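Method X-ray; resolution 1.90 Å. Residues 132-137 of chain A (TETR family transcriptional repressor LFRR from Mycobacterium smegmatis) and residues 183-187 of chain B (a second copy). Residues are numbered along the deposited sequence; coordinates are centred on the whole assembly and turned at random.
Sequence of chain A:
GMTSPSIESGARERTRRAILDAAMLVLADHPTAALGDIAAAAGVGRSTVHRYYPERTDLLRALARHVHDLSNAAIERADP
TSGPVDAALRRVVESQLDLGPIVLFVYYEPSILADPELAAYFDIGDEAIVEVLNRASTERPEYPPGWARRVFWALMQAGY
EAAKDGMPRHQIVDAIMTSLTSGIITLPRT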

# COMPACT_ATOMS: atom_id res chain seq x y z
N VAL A 132 16.71 -16.00 -3.33
CA VAL A 132 16.53 -16.23 -4.75
C VAL A 132 16.67 -14.94 -5.58
O VAL A 132 17.31 -14.93 -6.64
CB VAL A 132 15.19 -16.94 -5.01
CG1 VAL A 132 14.75 -16.80 -6.47
CG2 VAL A 132 15.31 -18.41 -4.60
N LEU A 133 16.09 -13.85 -5.10
CA LEU A 133 16.26 -12.55 -5.74
C LEU A 133 17.74 -12.15 -5.71
O LEU A 133 18.27 -11.59 -6.67
CB LEU A 133 15.44 -11.49 -5.02
CG LEU A 133 13.92 -11.65 -5.10
CD1 LEU A 133 13.21 -10.63 -4.19
CD2 LEU A 133 13.47 -11.50 -6.52
N ASN A 134 18.40 -12.45 -4.59
CA ASN A 134 19.84 -12.20 -4.52
C ASN A 134 20.61 -13.01 -5.57
O ASN A 134 21.48 -12.47 -6.26
CB ASN A 134 20.41 -12.46 -3.12
CG ASN A 134 20.13 -11.31 -2.14
OD1 ASN A 134 19.67 -10.23 -2.54
ND2 ASN A 134 20.38 -11.55 -0.86
N ARG A 135 20.27 -14.29 -5.68
CA ARG A 135 20.97 -15.18 -6.62
C ARG A 135 20.83 -14.69 -8.07
O ARG A 135 21.74 -14.82 -8.88
CB ARG A 135 20.49 -16.62 -6.47
CG ARG A 135 21.00 -17.32 -5.20
CD ARG A 135 20.64 -18.81 -5.16
NE ARG A 135 21.06 -19.44 -3.91
CZ ARG A 135 22.27 -19.93 -3.66
NH1 ARG A 135 23.23 -19.87 -4.58
NH2 ARG A 135 22.54 -20.47 -2.48
N ALA A 136 19.67 -14.12 -8.37
CA ALA A 136 19.38 -13.68 -9.73
C ALA A 136 19.65 -12.19 -9.96
O ALA A 136 19.29 -11.65 -11.00
CB ALA A 136 17.93 -14.03 -10.09
N SER A 137 20.27 -11.52 -9.00
CA SER A 137 20.49 -10.08 -9.11
C SER A 137 21.25 -9.71 -10.38
O SER A 137 22.39 -10.14 -10.59
CB SER A 137 21.22 -9.54 -7.89
OG SER A 137 20.30 -9.20 -6.86
N GLY B 183 13.99 -2.98 -13.70
CA GLY B 183 13.66 -4.07 -12.80
C GLY B 183 14.82 -4.42 -11.89
O GLY B 183 15.72 -3.59 -11.71
N ILE B 184 14.83 -5.63 -11.33
CA ILE B 184 15.81 -6.00 -10.28
C ILE B 184 16.54 -7.33 -10.46
O ILE B 184 17.55 -7.55 -9.81
CB ILE B 184 15.16 -6.00 -8.87
CG1 ILE B 184 13.94 -6.93 -8.84
CG2 ILE B 184 14.75 -4.61 -8.47
CD1 ILE B 184 13.51 -7.37 -7.44
N ILE B 185 16.04 -8.23 -11.30
CA ILE B 185 16.71 -9.51 -11.47
C ILE B 185 16.92 -9.79 -12.94
O ILE B 185 16.36 -9.11 -13.80
CB ILE B 185 15.90 -10.70 -10.88
CG1 ILE B 185 14.47 -10.71 -11.45
CG2 ILE B 185 15.88 -10.63 -9.36
CD1 ILE B 185 13.75 -12.04 -11.29
N THR B 186 17.71 -10.82 -13.20
CA THR B 186 17.90 -11.32 -14.56
C THR B 186 17.69 -12.84 -14.59
O THR B 186 18.32 -13.58 -13.83
CB THR B 186 19.30 -10.94 -15.07
OG1 THR B 186 19.43 -9.51 -15.04
CG2 THR B 186 19.51 -11.45 -16.49
N LEU B 187 16.82 -13.31 -15.47
CA LEU B 187 16.60 -14.75 -15.63
C LEU B 187 17.17 -15.27 -16.95
O LEU B 187 16.74 -14.85 -18.03
CB LEU B 187 15.11 -15.08 -15.52
CG LEU B 187 14.45 -14.54 -14.26
CD1 LEU B 187 12.95 -14.74 -14.28
CD2 LEU B 187 15.07 -15.20 -13.05

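A single hydrogen bond joins the two copies here, and it is made entirely by backbone atoms. Thr B186 N donates to Ala A136 O over 2.8 Å, with an N-H...O angle of 165°. The bond is short and nearly straight. Ala A136 is the first residue after the helix to leave helical phi/psi, and its carbonyl oxygen meets chain B. The chain B stretch has no regular helix or strand.

The same carbonyl lies close to Ile B185, the residue before Thr B186. Ala A136 O is 3.4 Å from Ile B185 CA, a close van der Waals contact beside the hydrogen bond.

Apolar side chains pack beside this link. The CA-to-CB bond of Ala A136 points toward chain B. Ala A136 CB lies 4.0 Å from Ile B185 CB and 4.3 Å from Leu B187 CD2. The backbones come near each other: Ser A137 CA and Ile B185 CA are 4.5 Å apart.

Leu A133 sits three residues earlier, in the last turn of the helix. Its CA-to-CB bond points sideways, but the end of the side chain comes nearer to chain B. Leu A133 CD2 is 3.8 Å from Ile B185 CG2 and 4.2 Å from Ile B184 CD1. Both isoleucines have chi1 p and chi2 t. Ile B185 CG2 also lies 3.7 Å from Leu A133 O.

The end of the helix is held from within its own chain. Ala A136 N donates to Val A132 O at 3.0 Å, and Ser A137 N to Asn A134 O at 3.1 Å. Ser A137 OG donates to Leu A133 O at 3.1 Å. The serine CA-to-CB bond points away from chain B.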